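Side-chain contacts in F420-dependent methylenetetrahydromethanopterin dehydrogenase (Methanopyrus kandleri, PDB 1QV9), which catalyses the reversible, coenzyme F420-dependent reduction of methenyl- to methylene-tetrahydromethanopterin in methanogenesis from carbon dioxide: residues 8-13 with 18-23; 67-72 with 159-164. One frame throughout, in Å; residues are numbered along the deposited sequence.

Contact 1: residues 8-13 with 18-23; sequences FIKCGN and MMMDML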
loop_
_atom_site.group_PDB
_atom_site.type_symbol
_atom_site.label_atom_id
_atom_site.label_comp_id
_atom_site.label_asym_id
_atom_site.label_seq_id
_atom_site.Cartn_x
_atom_site.Cartn_y
_atom_site.Cartn_z
ATOM N N PHE A 8 -12.668 -14.237 35.621
ATOM C CA PHE A 8 -13.006 -13.188 34.657
ATOM C C PHE A 8 -14.426 -13.452 34.194
ATOM O O PHE A 8 -14.757 -14.588 33.871
ATOM C CB PHE A 8 -12.069 -13.229 33.445
ATOM C CG PHE A 8 -10.669 -12.780 33.764
ATOM C CD1 PHE A 8 -9.739 -13.667 34.312
ATOM C CD2 PHE A 8 -10.283 -11.458 33.512
ATOM C CE1 PHE A 8 -8.425 -13.248 34.602
ATOM C CE2 PHE A 8 -8.951 -11.026 33.799
ATOM C CZ PHE A 8 -8.029 -11.936 34.343
ATOM N N ILE A 9 -15.270 -12.421 34.158
ATOM C CA ILE A 9 -16.660 -12.592 33.704
ATOM C C ILE A 9 -16.803 -11.779 32.430
ATOM O O ILE A 9 -16.463 -10.592 32.414
ATOM C CB ILE A 9 -17.653 -12.072 34.760
ATOM C CG1 ILE A 9 -17.366 -12.706 36.116
ATOM C CG2 ILE A 9 -19.089 -12.336 34.312
ATOM C CD1 ILE A 9 -18.149 -12.017 37.278
ATOM N N LYS A 10 -17.327 -12.398 31.362
ATOM C CA LYS A 10 -17.443 -11.723 30.072
ATOM C C LYS A 10 -18.884 -11.746 29.581
ATOM O O LYS A 10 -19.435 -12.823 29.298
ATOM C CB LYS A 10 -16.542 -12.407 29.001
ATOM C CG LYS A 10 -15.063 -12.452 29.371
ATOM C CD LYS A 10 -14.180 -12.999 28.250
ATOM C CE LYS A 10 -12.720 -13.072 28.734
ATOM N NZ LYS A 10 -11.764 -13.282 27.613
ATOM N N CYS A 11 -19.497 -10.562 29.503
ATOM C CA CYS A 11 -20.868 -10.410 29.013
ATOM C C CYS A 11 -20.865 -9.297 27.983
ATOM O O CYS A 11 -20.475 -8.150 28.296
ATOM C CB CYS A 11 -21.818 -10.069 30.160
ATOM S SG CYS A 11 -21.931 -11.337 31.444
ATOM N N GLY A 12 -21.323 -9.584 26.762
ATOM C CA GLY A 12 -21.256 -8.584 25.715
ATOM C C GLY A 12 -19.834 -8.656 25.178
ATOM O O GLY A 12 -19.054 -9.478 25.662
ATOM N N ASN A 13 -19.477 -7.847 24.197
ATOM C CA ASN A 13 -18.085 -7.945 23.740
ATOM C C ASN A 13 -17.428 -6.602 23.534
ATOM O O ASN A 13 -18.003 -5.680 22.953
ATOM C CB ASN A 13 -17.989 -8.746 22.447
ATOM C CG ASN A 13 -16.538 -9.059 22.060
ATOM O OD1 ASN A 13 -15.765 -9.643 22.856
ATOM N ND2 ASN A 13 -16.154 -8.646 20.855
HETATM N N MSE A 18 -12.199 -9.302 25.346
HETATM C CA MSE A 18 -11.854 -10.510 24.583
HETATM C C MSE A 18 -10.494 -11.013 25.041
HETATM O O MSE A 18 -10.323 -12.197 25.351
HETATM C CB MSE A 18 -11.734 -10.233 23.066
HETATM C CG MSE A 18 -13.039 -10.056 22.310
HETATM SE SE MSE A 18 -12.793 -10.105 20.360
HETATM C CE MSE A 18 -11.573 -11.575 20.253
HETATM N N MSE A 19 -9.529 -10.091 25.087
HETATM C CA MSE A 19 -8.134 -10.397 25.411
HETATM C C MSE A 19 -7.610 -10.299 26.839
HETATM O O MSE A 19 -6.559 -10.877 27.129
HETATM C CB MSE A 19 -7.208 -9.503 24.557
HETATM C CG MSE A 19 -7.002 -9.932 23.095
HETATM SE SE MSE A 19 -5.634 -11.240 23.011
HETATM C CE MSE A 19 -6.195 -12.315 21.523
HETATM N N MSE A 20 -8.313 -9.587 27.710
HETATM C CA MSE A 20 -7.826 -9.333 29.078
HETATM C C MSE A 20 -7.131 -10.440 29.815
HETATM O O MSE A 20 -6.015 -10.224 30.292
HETATM C CB MSE A 20 -8.916 -8.706 29.957
HETATM C CG MSE A 20 -10.162 -9.532 30.126
HETATM SE SE MSE A 20 -11.490 -8.504 31.113
HETATM C CE MSE A 20 -12.820 -9.839 31.199
ATOM N N ASP A 21 -7.729 -11.633 29.862
ATOM C CA ASP A 21 -7.076 -12.699 30.610
ATOM C C ASP A 21 -5.851 -13.258 29.890
ATOM O O ASP A 21 -4.833 -13.577 30.522
ATOM C CB ASP A 21 -8.061 -13.840 30.920
ATOM C CG ASP A 21 -8.807 -14.345 29.672
ATOM O OD1 ASP A 21 -9.489 -13.525 29.023
ATOM O OD2 ASP A 21 -8.696 -15.557 29.339
HETATM N N MSE A 22 -5.920 -13.365 28.568
HETATM C CA MSE A 22 -4.795 -13.939 27.852
HETATM C C MSE A 22 -3.553 -13.069 27.836
HETATM O O MSE A 22 -2.438 -13.577 27.663
HETATM C CB MSE A 22 -5.224 -14.336 26.442
HETATM C CG MSE A 22 -6.274 -15.410 26.547
HETATM SE SE MSE A 22 -6.843 -16.114 24.872
HETATM C CE MSE A 22 -7.996 -14.714 24.314
ATOM N N LEU A 23 -3.727 -11.764 27.999
ATOM C CA LEU A 23 -2.576 -10.864 28.053
ATOM C C LEU A 23 -1.726 -11.146 29.286
ATOM O O LEU A 23 -0.573 -10.686 29.365
ATOM C CB LEU A 23 -3.045 -9.401 28.125
ATOM C CG LEU A 23 -3.772 -8.875 26.890
ATOM C CD1 LEU A 23 -4.428 -7.517 27.275
ATOM C CD2 LEU A 23 -2.823 -8.735 25.719
#

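Contact 2: residues 67-72 with 159-164; sequences FIVYGG and EAFDEL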
loop_
_atom_site.group_PDB
_atom_site.type_symbol
_atom_site.label_atom_id
_atom_site.label_comp_id
_atom_site.label_asym_id
_atom_site.label_seq_id
_atom_site.Cartn_x
_atom_site.Cartn_y
_atom_site.Cartn_z
ATOM N N PHE A 67 -9.164 -11.929 43.201
ATOM C CA PHE A 67 -9.942 -10.822 42.652
ATOM C C PHE A 67 -10.796 -11.350 41.500
ATOM O O PHE A 67 -10.551 -12.456 40.999
ATOM C CB PHE A 67 -9.055 -9.635 42.187
ATOM C CG PHE A 67 -8.039 -9.967 41.107
ATOM C CD1 PHE A 67 -8.327 -9.767 39.763
ATOM C CD2 PHE A 67 -6.771 -10.413 41.437
ATOM C CE1 PHE A 67 -7.391 -9.989 38.778
ATOM C CE2 PHE A 67 -5.804 -10.647 40.449
ATOM C CZ PHE A 67 -6.111 -10.433 39.097
ATOM N N ILE A 68 -11.830 -10.585 41.164
ATOM C CA ILE A 68 -12.767 -10.916 40.077
ATOM C C ILE A 68 -12.814 -9.734 39.119
ATOM O O ILE A 68 -12.781 -8.584 39.553
ATOM C CB ILE A 68 -14.153 -11.188 40.638
ATOM C CG1 ILE A 68 -14.071 -12.414 41.547
ATOM C CG2 ILE A 68 -15.159 -11.460 39.498
ATOM C CD1 ILE A 68 -15.350 -12.811 42.245
ATOM N N VAL A 69 -12.863 -10.013 37.816
ATOM C CA VAL A 69 -12.905 -8.968 36.811
ATOM C C VAL A 69 -14.152 -9.152 35.987
ATOM O O VAL A 69 -14.484 -10.264 35.594
ATOM C CB VAL A 69 -11.660 -9.029 35.856
ATOM C CG1 VAL A 69 -11.713 -7.873 34.864
ATOM C CG2 VAL A 69 -10.368 -9.019 36.662
ATOM N N TYR A 70 -14.900 -8.080 35.780
ATOM C CA TYR A 70 -16.079 -8.146 34.908
ATOM C C TYR A 70 -15.742 -7.244 33.729
ATOM O O TYR A 70 -15.373 -6.085 33.922
ATOM C CB TYR A 70 -17.321 -7.621 35.611
ATOM C CG TYR A 70 -18.502 -7.468 34.677
ATOM C CD1 TYR A 70 -18.702 -6.297 33.929
ATOM C CD2 TYR A 70 -19.382 -8.543 34.476
ATOM C CE1 TYR A 70 -19.749 -6.194 32.988
ATOM C CE2 TYR A 70 -20.430 -8.441 33.541
ATOM C CZ TYR A 70 -20.605 -7.280 32.812
ATOM O OH TYR A 70 -21.686 -7.170 31.937
ATOM N N GLY A 71 -15.848 -7.771 32.511
ATOM C CA GLY A 71 -15.533 -6.971 31.330
ATOM C C GLY A 71 -16.660 -7.040 30.298
ATOM O O GLY A 71 -17.232 -8.114 30.065
ATOM N N GLY A 72 -16.976 -5.902 29.691
ATOM C CA GLY A 72 -17.996 -5.866 28.667
ATOM C C GLY A 72 -18.374 -4.428 28.421
ATOM O O GLY A 72 -17.936 -3.535 29.175
ATOM N N GLU A 159 0.022 -4.335 32.396
ATOM C CA GLU A 159 0.743 -3.829 33.582
ATOM C C GLU A 159 -0.143 -3.674 34.787
ATOM O O GLU A 159 0.237 -4.036 35.915
ATOM C CB GLU A 159 1.407 -2.492 33.278
ATOM C CG GLU A 159 2.601 -2.553 32.376
ATOM C CD GLU A 159 3.201 -1.160 32.164
ATOM O OE1 GLU A 159 2.622 -0.160 32.675
ATOM O OE2 GLU A 159 4.239 -1.075 31.491
ATOM N N ALA A 160 -1.332 -3.127 34.577
ATOM C CA ALA A 160 -2.241 -2.933 35.695
ATOM C C ALA A 160 -2.596 -4.253 36.376
ATOM O O ALA A 160 -2.654 -4.346 37.611
ATOM C CB ALA A 160 -3.516 -2.232 35.236
ATOM N N PHE A 161 -2.860 -5.289 35.579
ATOM C CA PHE A 161 -3.199 -6.573 36.168
ATOM C C PHE A 161 -2.004 -7.283 36.737
ATOM O O PHE A 161 -2.147 -7.972 37.744
ATOM C CB PHE A 161 -3.945 -7.463 35.140
ATOM C CG PHE A 161 -5.403 -7.163 35.058
ATOM C CD1 PHE A 161 -5.944 -6.622 33.911
ATOM C CD2 PHE A 161 -6.220 -7.341 36.168
ATOM C CE1 PHE A 161 -7.295 -6.242 33.853
ATOM C CE2 PHE A 161 -7.557 -6.966 36.132
ATOM C CZ PHE A 161 -8.102 -6.413 34.967
ATOM N N ASP A 162 -0.829 -7.115 36.140
ATOM C CA ASP A 162 0.363 -7.763 36.687
ATOM C C ASP A 162 0.653 -7.185 38.093
ATOM O O ASP A 162 1.054 -7.933 38.987
ATOM C CB ASP A 162 1.544 -7.578 35.746
ATOM C CG ASP A 162 1.593 -8.671 34.647
ATOM O OD1 ASP A 162 2.225 -8.439 33.598
ATOM O OD2 ASP A 162 1.024 -9.771 34.868
ATOM N N GLU A 163 0.436 -5.884 38.277
ATOM C CA GLU A 163 0.632 -5.242 39.587
ATOM C C GLU A 163 -0.366 -5.830 40.608
ATOM O O GLU A 163 -0.014 -6.153 41.754
ATOM C CB GLU A 163 0.418 -3.730 39.460
ATOM C CG GLU A 163 0.561 -2.942 40.774
ATOM C CD GLU A 163 0.089 -1.489 40.646
ATOM O OE1 GLU A 163 0.581 -0.772 39.748
ATOM O OE2 GLU A 163 -0.775 -1.062 41.446
ATOM N N LEU A 164 -1.625 -5.981 40.204
ATOM C CA LEU A 164 -2.644 -6.538 41.085
ATOM C C LEU A 164 -2.325 -8.007 41.439
ATOM O O LEU A 164 -2.553 -8.453 42.577
ATOM C CB LEU A 164 -4.007 -6.433 40.391
ATOM C CG LEU A 164 -5.250 -6.467 41.277
ATOM C CD1 LEU A 164 -5.243 -5.289 42.264
ATOM C CD2 LEU A 164 -6.490 -6.423 40.373
#

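Contact 1: residues 8-13 with 18-23
Phe8, on strand 4-10, turns one ring face to Asp21, whose CB stands over the ring centre, 3.7 Å from the centroid, in a CH-pi contact. The same phenyl meets selenomethionine Met20 at its edge: the methyl CE lies 3.8 Å from Phe8 CD2, and SE sits 5.3 Å from the centroid, a Met-aromatic contact. A flat apolar ring thus serves two neighbours at once. Two residues on, Lys10 reaches across with its chain extended beyond CG. Its CG passes Met20 CE, and its ammonium group forms a salt bridge to Asp21, NZ to OD1 2.7 Å, arriving on the syn side and 21° out of the carboxylate plane. Asp21 can offer OD1 here because its CG sits between the backbone N and carbonyl carbon (chi1 52°); its OD2 is hydrogen-bonded to Ser41 OG of the second subunit. Lys10 NZ also donates a hydrogen bond to Ser17 O and a weak one to Met18 O, 2.9 Å, which tie the lysine to backbone carbonyls of helix 15-19. Beyond Gly12, the Asn13 amide lies alongside selenomethionine Met18. The contact closes the first strand-to-helix connection of a beta-alpha-beta unit: strands 33-39 and 67-71 flank Phe8 in the sheet, while helix 134-150 packs on Asn13 and Met18.

Contact 2: residues 67-72 with 159-164
Phe67 and Val69 meet Phe161 and Leu164 where helix 153-169 packs on an inner strand of the parallel sheet in this alpha/beta domain. The axes of strand 67-71 and helix 159-164 run nearly antiparallel, 159° apart, and approach to 11.7 Å, a gap filled by large apolar side chains. Phe161 is central: its CE2 and CZ atoms reach the valine, with CE2 3.5 Å from Val69 CG2, and CZ also touches Val69 CG1. Along the same flank of the ring, Phe161 CD2 lies 3.9 Å from Phe67 CE1, the two rings meeting obliquely. Leu164 adds a CH-pi interaction, its methyl CD2 lying over the centre of the Phe67 ring, 3.8 Å from the centroid; a branched leucine end can set one methyl flat on an aromatic face. A long, flat residue suits position 161, because Phe161 CB does not point straight at the strand and the ring must extend to it; its CG is anti to the carbonyl carbon (chi1 -83°). Val69, beta-branched and compact, fits a strand and gives both methyls to that ring. Spacing explains the pairing: Phe67 and Val69, two apart, share one face of the strand, while Phe161 and Leu164, three apart, share one side of the helix. Farther out, backbone hydrogen bonds to Ile7 and Ile9 fix Phe67 and Val69 in the sheet, and Ile97 touches both Val69 and Phe161. On the helix, Asp162 faces away from the strand, and its OD2 forms a salt bridge with Arg30 NH2.

In the fold
Both contacts are buried and lie on the same side of one parallel sheet, their centres about 10 Å apart, though Lys10 and Asn13 of contact 1 are partly exposed. Strands 4-10 and 67-71 are neighbours, joined by probable backbone hydrogen bonds from Ile9 N to Val69 O and from Gly71 N to Ile9 O, and Phe8 packs on Val69, so the apolar layers are continuous. Contact 2 is wholly apolar, is touched by no other chain and joins elements far apart in sequence. Contact 1 is local in sequence and mixes aromatic packing with a salt bridge, consistent with its place at the C-terminal part of strand 4-10 and beside the second subunit, where Asp21 finds a further partner.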